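Local coordinates for protein transmembrane oligosaccharyl transferase (Archaeoglobus fulgidus, PDB 3WAJ) that is an archaeal membrane protein of the STT3/AglB family, whose N-terminal GT-C region holds a zinc ion and whose C-terminal part includes the AglB core and long peripheral regions, at residues Y747-T752 against V763-S768; S794-I799 against E808-V813; Y693-E698 against I799-N804. One frame throughout, in Å; residues are numbered along the deposited sequence.

Contact 1: residues Y747-T752 against V763-S768; sequences YKYAYT and VKIAPS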
loop_
_atom_site.group_PDB
_atom_site.type_symbol
_atom_site.label_atom_id
_atom_site.label_comp_id
_atom_site.label_asym_id
_atom_site.label_seq_id
_atom_site.Cartn_x
_atom_site.Cartn_y
_atom_site.Cartn_z
ATOM N N TYR A 747 -8.017 24.610 -11.784
ATOM C CA TYR A 747 -8.874 23.764 -12.609
ATOM C C TYR A 747 -10.199 24.463 -12.868
ATOM O O TYR A 747 -10.692 24.475 -14.000
ATOM C CB TYR A 747 -9.188 22.462 -11.875
ATOM C CG TYR A 747 -8.137 21.399 -11.962
ATOM C CD1 TYR A 747 -6.849 21.694 -12.369
ATOM C CD2 TYR A 747 -8.444 20.084 -11.660
ATOM C CE1 TYR A 747 -5.885 20.698 -12.463
ATOM C CE2 TYR A 747 -7.491 19.078 -11.757
ATOM C CZ TYR A 747 -6.214 19.391 -12.155
ATOM O OH TYR A 747 -5.260 18.393 -12.229
ATOM N N LYS A 748 -10.777 25.024 -11.802
ATOM C CA LYS A 748 -12.058 25.724 -11.886
ATOM C C LYS A 748 -11.945 26.972 -12.730
ATOM O O LYS A 748 -12.826 27.272 -13.543
ATOM C CB LYS A 748 -12.561 26.104 -10.486
ATOM C CG LYS A 748 -12.941 24.919 -9.655
ATOM C CD LYS A 748 -13.429 25.316 -8.266
ATOM C CE LYS A 748 -13.984 24.074 -7.568
ATOM N NZ LYS A 748 -14.136 24.228 -6.105
ATOM N N TYR A 749 -10.862 27.712 -12.518
ATOM C CA TYR A 749 -10.567 28.900 -13.332
ATOM C C TYR A 749 -10.482 28.536 -14.816
ATOM O O TYR A 749 -11.166 29.144 -15.637
ATOM C CB TYR A 749 -9.268 29.555 -12.859
ATOM C CG TYR A 749 -8.789 30.694 -13.738
ATOM C CD1 TYR A 749 -9.515 31.885 -13.844
ATOM C CD2 TYR A 749 -7.582 30.595 -14.428
ATOM C CE1 TYR A 749 -9.064 32.927 -14.643
ATOM C CE2 TYR A 749 -7.115 31.624 -15.226
ATOM C CZ TYR A 749 -7.856 32.792 -15.335
ATOM O OH TYR A 749 -7.366 33.810 -16.125
ATOM N N ALA A 750 -9.665 27.530 -15.140
ATOM C CA ALA A 750 -9.543 27.012 -16.505
ATOM C C ALA A 750 -10.897 26.689 -17.132
ATOM O O ALA A 750 -11.169 27.062 -18.280
ATOM C CB ALA A 750 -8.670 25.786 -16.522
ATOM N N TYR A 751 -11.745 25.995 -16.377
ATOM C CA TYR A 751 -13.073 25.655 -16.878
ATOM C C TYR A 751 -13.877 26.891 -17.296
ATOM O O TYR A 751 -14.405 26.945 -18.411
ATOM C CB TYR A 751 -13.854 24.808 -15.861
ATOM C CG TYR A 751 -15.304 24.612 -16.243
ATOM C CD1 TYR A 751 -15.674 23.766 -17.289
ATOM C CD2 TYR A 751 -16.306 25.286 -15.570
ATOM C CE1 TYR A 751 -17.012 23.600 -17.640
ATOM C CE2 TYR A 751 -17.635 25.120 -15.913
ATOM C CZ TYR A 751 -17.981 24.280 -16.941
ATOM O OH TYR A 751 -19.309 24.144 -17.246
ATOM N N THR A 752 -13.958 27.878 -16.405
ATOM C CA THR A 752 -14.732 29.096 -16.680
ATOM C C THR A 752 -14.209 29.868 -17.887
ATOM O O THR A 752 -14.958 30.576 -18.545
ATOM C CB THR A 752 -14.785 30.061 -15.461
ATOM O OG1 THR A 752 -13.486 30.612 -15.227
ATOM C CG2 THR A 752 -15.251 29.348 -14.215
ATOM N N VAL A 763 -19.500 27.171 -11.878
ATOM C CA VAL A 763 -18.765 26.759 -10.693
ATOM C C VAL A 763 -18.060 27.977 -10.083
ATOM O O VAL A 763 -17.475 28.790 -10.801
ATOM C CB VAL A 763 -17.735 25.650 -11.032
ATOM C CG1 VAL A 763 -16.704 26.165 -12.031
ATOM C CG2 VAL A 763 -17.048 25.124 -9.770
ATOM N N LYS A 764 -18.119 28.123 -8.762
ATOM C CA LYS A 764 -17.420 29.244 -8.147
ATOM C C LYS A 764 -15.931 28.956 -8.039
ATOM O O LYS A 764 -15.522 27.812 -7.789
ATOM C CB LYS A 764 -18.021 29.624 -6.787
ATOM C CG LYS A 764 -19.314 30.392 -6.924
ATOM C CD LYS A 764 -19.794 30.984 -5.606
ATOM C CE LYS A 764 -20.085 29.910 -4.565
ATOM N NZ LYS A 764 -20.958 30.433 -3.470
ATOM N N ILE A 765 -15.126 29.996 -8.251
ATOM C CA ILE A 765 -13.679 29.879 -8.114
ATOM C C ILE A 765 -13.333 29.987 -6.627
ATOM O O ILE A 765 -13.270 31.081 -6.070
ATOM C CB ILE A 765 -12.951 30.911 -8.997
ATOM C CG1 ILE A 765 -13.304 30.628 -10.457
ATOM C CG2 ILE A 765 -11.433 30.845 -8.775
ATOM C CD1 ILE A 765 -12.629 31.523 -11.436
ATOM N N ALA A 766 -13.152 28.827 -5.994
ATOM C CA ALA A 766 -12.992 28.709 -4.542
ATOM C C ALA A 766 -12.527 27.310 -4.175
ATOM O O ALA A 766 -12.834 26.349 -4.888
ATOM C CB ALA A 766 -14.305 29.010 -3.839
ATOM N N PRO A 767 -11.804 27.183 -3.046
ATOM C CA PRO A 767 -11.409 25.835 -2.646
ATOM C C PRO A 767 -12.603 25.135 -1.992
ATOM O O PRO A 767 -13.683 25.713 -1.952
ATOM C CB PRO A 767 -10.289 26.085 -1.627
ATOM C CG PRO A 767 -10.650 27.391 -0.980
ATOM C CD PRO A 767 -11.310 28.216 -2.108
ATOM N N SER A 768 -12.417 23.916 -1.497
ATOM C CA SER A 768 -13.524 23.112 -0.980
ATOM C C SER A 768 -12.928 22.030 -0.086
ATOM O O SER A 768 -11.695 21.939 0.062
ATOM C CB SER A 768 -14.289 22.472 -2.130
ATOM O OG SER A 768 -13.508 21.429 -2.718
HETATM O O HOH W 1 -16.460 26.064 -6.001
#

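Contact 2: residues S794-I799 against E808-V813; sequences SVNATI and EYWQTV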
loop_
_atom_site.group_PDB
_atom_site.type_symbol
_atom_site.label_atom_id
_atom_site.label_comp_id
_atom_site.label_asym_id
_atom_site.label_seq_id
_atom_site.Cartn_x
_atom_site.Cartn_y
_atom_site.Cartn_z
ATOM N N SER A 794 -34.859 24.456 -16.677
ATOM C CA SER A 794 -33.703 24.401 -15.776
ATOM C C SER A 794 -34.126 24.413 -14.313
ATOM O O SER A 794 -35.092 25.081 -13.945
ATOM C CB SER A 794 -32.735 25.555 -16.039
ATOM O OG SER A 794 -33.158 26.740 -15.385
ATOM N N VAL A 795 -33.397 23.671 -13.482
ATOM C CA VAL A 795 -33.627 23.688 -12.038
ATOM C C VAL A 795 -32.394 24.230 -11.305
ATOM O O VAL A 795 -31.252 23.989 -11.709
ATOM C CB VAL A 795 -34.007 22.300 -11.478
ATOM C CG1 VAL A 795 -34.680 22.451 -10.126
ATOM C CG2 VAL A 795 -34.945 21.578 -12.424
ATOM N N ASN A 796 -32.641 24.947 -10.212
ATOM C CA ASN A 796 -31.603 25.664 -9.483
ATOM C C ASN A 796 -31.906 25.653 -7.983
ATOM O O ASN A 796 -33.062 25.777 -7.577
ATOM C CB ASN A 796 -31.521 27.104 -10.009
ATOM C CG ASN A 796 -30.550 27.964 -9.226
ATOM O OD1 ASN A 796 -30.877 29.082 -8.837
ATOM N ND2 ASN A 796 -29.341 27.453 -9.008
ATOM N N ALA A 797 -30.872 25.477 -7.166
ATOM C CA ALA A 797 -31.008 25.478 -5.707
ATOM C C ALA A 797 -29.663 25.799 -5.064
ATOM O O ALA A 797 -28.606 25.476 -5.608
ATOM C CB ALA A 797 -31.538 24.141 -5.210
ATOM N N THR A 798 -29.691 26.436 -3.903
ATOM C CA THR A 798 -28.437 26.733 -3.214
ATOM C C THR A 798 -28.201 25.685 -2.125
ATOM O O THR A 798 -29.120 25.341 -1.368
ATOM C CB THR A 798 -28.439 28.164 -2.648
ATOM O OG1 THR A 798 -28.737 29.073 -3.710
ATOM C CG2 THR A 798 -27.089 28.535 -2.053
ATOM N N ILE A 799 -26.978 25.167 -2.065
ATOM C CA ILE A 799 -26.632 24.094 -1.131
ATOM C C ILE A 799 -25.604 24.621 -0.134
ATOM O O ILE A 799 -24.670 25.309 -0.530
ATOM C CB ILE A 799 -26.051 22.872 -1.879
ATOM C CG1 ILE A 799 -26.924 22.493 -3.087
ATOM C CG2 ILE A 799 -25.844 21.677 -0.923
ATOM C CD1 ILE A 799 -28.335 22.011 -2.722
ATOM N N GLU A 808 -23.997 26.314 -6.101
ATOM C CA GLU A 808 -25.291 26.160 -6.751
ATOM C C GLU A 808 -25.445 24.775 -7.360
ATOM O O GLU A 808 -24.558 24.304 -8.087
ATOM C CB GLU A 808 -25.480 27.236 -7.828
ATOM C CG GLU A 808 -25.702 28.632 -7.271
ATOM C CD GLU A 808 -26.932 28.711 -6.381
ATOM O OE1 GLU A 808 -28.036 28.311 -6.825
ATOM O OE2 GLU A 808 -26.784 29.159 -5.224
ATOM N N TYR A 809 -26.556 24.109 -7.043
ATOM C CA TYR A 809 -26.956 22.921 -7.783
ATOM C C TYR A 809 -27.718 23.383 -9.020
ATOM O O TYR A 809 -28.648 24.189 -8.924
ATOM C CB TYR A 809 -27.851 22.000 -6.942
ATOM C CG TYR A 809 -28.399 20.824 -7.740
ATOM C CD1 TYR A 809 -27.671 19.648 -7.860
ATOM C CD2 TYR A 809 -29.633 20.895 -8.392
ATOM C CE1 TYR A 809 -28.153 18.567 -8.599
ATOM C CE2 TYR A 809 -30.121 19.814 -9.136
ATOM C CZ TYR A 809 -29.373 18.656 -9.230
ATOM O OH TYR A 809 -29.829 17.578 -9.954
ATOM N N TRP A 810 -27.323 22.878 -10.182
ATOM C CA TRP A 810 -28.028 23.174 -11.426
ATOM C C TRP A 810 -28.297 21.890 -12.188
ATOM O O TRP A 810 -27.467 20.986 -12.189
ATOM C CB TRP A 810 -27.180 24.079 -12.320
ATOM C CG TRP A 810 -27.227 25.536 -11.988
ATOM C CD1 TRP A 810 -26.316 26.248 -11.255
ATOM C CD2 TRP A 810 -28.226 26.475 -12.406
ATOM N NE1 TRP A 810 -26.691 27.567 -11.186
ATOM C CE2 TRP A 810 -27.860 27.734 -11.883
ATOM C CE3 TRP A 810 -29.394 26.372 -13.170
ATOM C CZ2 TRP A 810 -28.628 28.885 -12.099
ATOM C CZ3 TRP A 810 -30.155 27.515 -13.383
ATOM C CH2 TRP A 810 -29.768 28.753 -12.851
ATOM N N GLN A 811 -29.448 21.814 -12.840
ATOM C CA GLN A 811 -29.668 20.780 -13.841
ATOM C C GLN A 811 -30.545 21.379 -14.926
ATOM O O GLN A 811 -31.475 22.131 -14.623
ATOM C CB GLN A 811 -30.322 19.529 -13.242
ATOM C CG GLN A 811 -30.393 18.359 -14.220
ATOM C CD GLN A 811 -31.134 17.161 -13.652
ATOM O OE1 GLN A 811 -31.371 17.075 -12.446
ATOM N NE2 GLN A 811 -31.510 16.234 -14.524
ATOM N N THR A 812 -30.234 21.078 -16.185
ATOM C CA THR A 812 -31.039 21.573 -17.298
ATOM C C THR A 812 -31.501 20.413 -18.160
ATOM O O THR A 812 -30.715 19.531 -18.518
ATOM C CB THR A 812 -30.304 22.628 -18.149
ATOM O OG1 THR A 812 -30.153 23.827 -17.386
ATOM C CG2 THR A 812 -31.111 22.968 -19.394
ATOM N N VAL A 813 -32.788 20.433 -18.490
ATOM C CA VAL A 813 -33.434 19.306 -19.134
ATOM C C VAL A 813 -34.096 19.721 -20.446
ATOM O O VAL A 813 -34.811 20.726 -20.509
ATOM C CB VAL A 813 -34.429 18.647 -18.157
ATOM C CG1 VAL A 813 -35.761 18.372 -18.813
ATOM C CG2 VAL A 813 -33.825 17.383 -17.573
#

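Contact 3: residues Y693-E698 against I799-N804; sequences YRMIYE and IKTNQN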
loop_
_atom_site.group_PDB
_atom_site.type_symbol
_atom_site.label_atom_id
_atom_site.label_comp_id
_atom_site.label_asym_id
_atom_site.label_seq_id
_atom_site.Cartn_x
_atom_site.Cartn_y
_atom_site.Cartn_z
ATOM N N TYR A 693 -27.161 11.717 -7.326
ATOM C CA TYR A 693 -26.136 11.889 -6.292
ATOM C C TYR A 693 -26.342 13.216 -5.592
ATOM O O TYR A 693 -26.684 14.201 -6.239
ATOM C CB TYR A 693 -24.728 11.827 -6.910
ATOM C CG TYR A 693 -24.480 10.510 -7.577
ATOM C CD1 TYR A 693 -23.815 9.505 -6.915
ATOM C CD2 TYR A 693 -24.962 10.253 -8.850
ATOM C CE1 TYR A 693 -23.616 8.272 -7.508
ATOM C CE2 TYR A 693 -24.778 9.009 -9.454
ATOM C CZ TYR A 693 -24.100 8.033 -8.778
ATOM O OH TYR A 693 -23.906 6.809 -9.367
ATOM N N ARG A 694 -26.145 13.243 -4.275
ATOM C CA ARG A 694 -26.230 14.491 -3.495
ATOM C C ARG A 694 -25.057 14.489 -2.535
ATOM O O ARG A 694 -24.619 13.418 -2.095
ATOM C CB ARG A 694 -27.562 14.581 -2.719
ATOM C CG ARG A 694 -27.900 13.345 -1.864
ATOM C CD ARG A 694 -29.135 13.580 -1.031
ATOM N NE ARG A 694 -29.502 12.449 -0.176
ATOM C CZ ARG A 694 -30.612 12.395 0.562
ATOM N NH1 ARG A 694 -31.469 13.402 0.546
ATOM N NH2 ARG A 694 -30.866 11.335 1.306
ATOM N N MET A 695 -24.522 15.660 -2.219
ATOM C CA MET A 695 -23.475 15.721 -1.212
ATOM C C MET A 695 -24.142 15.593 0.156
ATOM O O MET A 695 -25.235 16.124 0.367
ATOM C CB MET A 695 -22.705 17.032 -1.336
ATOM C CG MET A 695 -21.636 17.267 -0.272
ATOM S SD MET A 695 -20.513 18.553 -0.822
ATOM C CE MET A 695 -20.082 19.167 0.748
ATOM N N ILE A 696 -23.510 14.875 1.078
ATOM C CA ILE A 696 -24.082 14.753 2.418
ATOM C C ILE A 696 -23.149 15.254 3.507
ATOM O O ILE A 696 -23.590 15.529 4.631
ATOM C CB ILE A 696 -24.527 13.320 2.734
ATOM C CG1 ILE A 696 -23.345 12.360 2.653
ATOM C CG2 ILE A 696 -25.635 12.893 1.797
ATOM C CD1 ILE A 696 -23.727 10.911 2.943
ATOM N N TYR A 697 -21.866 15.368 3.161
ATOM C CA TYR A 697 -20.809 15.771 4.097
ATOM C C TYR A 697 -19.531 16.155 3.347
ATOM O O TYR A 697 -19.184 15.520 2.346
ATOM C CB TYR A 697 -20.512 14.605 5.059
ATOM C CG TYR A 697 -19.349 14.806 6.022
ATOM C CD1 TYR A 697 -18.026 14.597 5.620
ATOM C CD2 TYR A 697 -19.575 15.145 7.356
ATOM C CE1 TYR A 697 -16.961 14.754 6.518
ATOM C CE2 TYR A 697 -18.521 15.303 8.251
ATOM C CZ TYR A 697 -17.220 15.106 7.826
ATOM O OH TYR A 697 -16.181 15.264 8.708
ATOM N N GLU A 698 -18.824 17.176 3.827
ATOM C CA GLU A 698 -17.431 17.401 3.410
ATOM C C GLU A 698 -16.567 17.731 4.624
ATOM O O GLU A 698 -17.058 18.221 5.639
ATOM C CB GLU A 698 -17.302 18.517 2.359
ATOM C CG GLU A 698 -17.538 19.938 2.901
ATOM C CD GLU A 698 -17.225 21.034 1.859
ATOM O OE1 GLU A 698 -16.511 20.755 0.865
ATOM O OE2 GLU A 698 -17.685 22.190 2.030
ATOM N N ILE A 799 -26.978 25.167 -2.065
ATOM C CA ILE A 799 -26.632 24.094 -1.131
ATOM C C ILE A 799 -25.604 24.621 -0.134
ATOM O O ILE A 799 -24.670 25.309 -0.530
ATOM C CB ILE A 799 -26.051 22.872 -1.879
ATOM C CG1 ILE A 799 -26.924 22.493 -3.087
ATOM C CG2 ILE A 799 -25.844 21.677 -0.923
ATOM C CD1 ILE A 799 -28.335 22.011 -2.722
ATOM N N LYS A 800 -25.776 24.308 1.151
ATOM C CA LYS A 800 -24.799 24.695 2.175
ATOM C C LYS A 800 -24.182 23.469 2.860
ATOM O O LYS A 800 -24.895 22.595 3.362
ATOM C CB LYS A 800 -25.442 25.589 3.232
ATOM C CG LYS A 800 -24.453 26.271 4.188
ATOM C CD LYS A 800 -25.206 27.092 5.238
ATOM C CE LYS A 800 -24.272 27.748 6.240
ATOM N NZ LYS A 800 -24.986 28.174 7.498
ATOM N N THR A 801 -22.853 23.421 2.903
ATOM C CA THR A 801 -22.156 22.277 3.475
ATOM C C THR A 801 -21.932 22.500 4.961
ATOM O O THR A 801 -22.022 23.627 5.446
ATOM C CB THR A 801 -20.802 22.046 2.778
ATOM O OG1 THR A 801 -19.802 22.885 3.377
ATOM C CG2 THR A 801 -20.914 22.381 1.289
ATOM N N ASN A 802 -21.595 21.432 5.675
ATOM C CA ASN A 802 -21.283 21.526 7.098
ATOM C C ASN A 802 -20.028 22.343 7.393
ATOM O O ASN A 802 -19.613 22.441 8.541
ATOM C CB ASN A 802 -21.111 20.129 7.680
ATOM C CG ASN A 802 -20.187 19.269 6.844
ATOM O OD1 ASN A 802 -20.372 19.130 5.625
ATOM N ND2 ASN A 802 -19.160 18.715 7.483
ATOM N N GLN A 803 -19.406 22.902 6.358
ATOM C CA GLN A 803 -18.274 23.810 6.529
ATOM C C GLN A 803 -18.738 25.225 6.262
ATOM O O GLN A 803 -17.920 26.132 6.125
ATOM C CB GLN A 803 -17.143 23.474 5.556
ATOM C CG GLN A 803 -16.616 22.060 5.686
ATOM C CD GLN A 803 -16.041 21.784 7.055
ATOM O OE1 GLN A 803 -15.638 22.704 7.772
ATOM N NE2 GLN A 803 -15.998 20.512 7.430
ATOM N N ASN A 804 -20.055 25.393 6.175
ATOM C CA ASN A 804 -20.671 26.683 5.883
ATOM C C ASN A 804 -20.114 27.283 4.596
ATOM O O ASN A 804 -19.729 28.456 4.548
ATOM C CB ASN A 804 -20.550 27.644 7.080
ATOM C CG ASN A 804 -21.238 27.104 8.341
ATOM O OD1 ASN A 804 -22.260 26.417 8.265
ATOM N ND2 ASN A 804 -20.665 27.404 9.504
#

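Contact 1: residues Y747-T752 against V763-S768
Lys748 reaches from helix 740-755 across the loop that follows it and ends on Ala766, the NZ atom giving a hydrogen bond of 2.8 Å to Ala766 O. The C=O...NZ angle is 165°, close to the line of the carbonyl. CG lies beside the backbone N (chi1 -68°), and from there the chain runs out fully extended toward Ala766. On the way CD comes within 3.3 Å of Lys764 O, and CE touches Val763 CG2 at 3.9 Å, the two side chains crossing at about a right angle. A water links Lys748 NZ, from which it accepts at 3.0 Å, to Lys764 O, to which it donates. With Glu744, one turn back on the helix, as salt-bridge partner, NZ has three oxygens around it, and this buried lysine would be expected to keep its charge. Glu744 OE1 also takes the hydroxyl of Ser768.

Val763 splits its two methyls. CG2 goes to the lysine, while CG1 leans on Tyr751 CD2 at 3.7 Å, meeting the ring obliquely, and also reaches the methyl of Thr752. The hydroxyl of Tyr751 is bonded to Ile761 O, just ahead of the loop segment. Ile765 works through its tip: CD1 sits 3.8 Å from Tyr749 CA and lies at the edge of the Tyr749 ring, in its plane. Next to it, Thr752 OG1 turns back to bond Tyr749 O within the helix, presenting its CG2 to Val763.

This is a helix-to-strand connection doubling back over its own helix: the irregular chain of 763-768 lies against helix 740-755 on its way to strand 771-776 of the mixed sheet.

Contact 2: residues S794-I799 against E808-V813
Ser794 lies opposite Thr812 as a non-hydrogen-bonded pair of this antiparallel hairpin, its CB 3.4 Å from Thr812 OG1. The hairpin belongs to the long peripheral domain family, and its strand 806-814 is an outermost one of a four-stranded antiparallel sheet. Ser794 OG lies at the edge of the Trp810 ring, in its plane, by CZ3. Val795 and Gln811 form the next, hydrogen-bonded pair, tied both ways through their backbones; Val795 turns its side chain to the other face of the sheet, toward Val822 and Leu824.

Asn796 then lays its amide on the Trp810 indole, the two planes only 16° apart. With CG anti to the backbone N (chi1 175°), CG is set over the ring beside Trp810 CZ2. Asn796 CB stands 3.7 Å from the centroid of the six-membered ring of Trp810, a CH-pi contact over the face. Asn796 ND2 stands over the same face of the indole, near the junction of its two rings, 3.2 Å from Trp810 CE2. It gives a 2.7 Å hydrogen bond to Glu808 OE1 on its anti lone pair, and makes a weak one to Tyr809 O.

Ala797 pairs with Tyr809 through two backbone bonds. Thr798 OG1 donates to Glu808 OE2, modelled at a doubtfully short 2.5 Å. Ile799 closes the segment with CG1 on Tyr809 CB.

The bond from Asn796 ND2 should favour the charged form of Glu808, with doubtful support from Thr798, whereas Ala797 O, an acceptor 3.1 Å from Glu808 OE1, would pull the other way.

Contact 3: residues Y693-E698 against I799-N804
Glu698, the last residue of strand 693-698, is held by the loop of the 792-800/806-814 hairpin, where Thr801 to Asn804 make a type I beta turn. That turn also contains an ST turn, since Thr801 OG1 accepts from Gln803 N. The strand itself carries a classic beta bulge, with Ile696 and Tyr697 both facing Ile773 on the neighbouring strand 771-776.

The Glu698 side chain leaves CB with CG between the backbone N and the carbonyl carbon (chi1 72°), and this methylene meets Gln803 CG at 3.6 Å. Beyond CG the chain is extended, bringing CD beside Thr801 CB. OE2 then accepts from Thr801 OG1 at 2.6 Å, met on the anti side and somewhat out of the carboxylate plane. The other oxygen, OE1, turns to Arg805 in a salt bridge and to the backbone N of Gly769, so the buried carboxylate is bonded at both ends. Beside it, Met695 CE touches Thr801 CG2 at 3.4 Å.

Two side-chain amides of the loop take up the Glu698 backbone. Asn802 uses both ends of its amide: OD1 accepts from Glu698 N at 3.1 Å, nearly straight at 171° and on a lone pair, while ND2 donates to Glu698 O at 2.8 Å, much as a neighbouring strand would. Gln803 NE2 gives the same carbonyl oxygen a second bond, at 3.1 Å and 176°. Tyr697, stacked on Trp509, turns one ring face to the Asn802 amide, and Asn802 ND2 lies over it, 3.6 Å from Tyr697 CE2.

All three contacts lie in the C-terminal part of the chain. Contacts 2 and 3 share Ile799: the hairpin paired in contact 2 sends its connecting loop onto strand 693-698, an outermost strand of the mixed sheet, and their centres are about 15 Å apart. Contact 1 touches contact 3 where Ser768 C lies 3.9 Å from Glu698 OE1, although their centres are about 17 Å apart. Contacts 1 and 2, also about 17 Å between centres, do not touch; their nearest atoms are about 6 Å apart. The zinc ion, held by Asp47, Asp161 and His163, belongs to the N-terminal region, and none of the contacts contributes to its site.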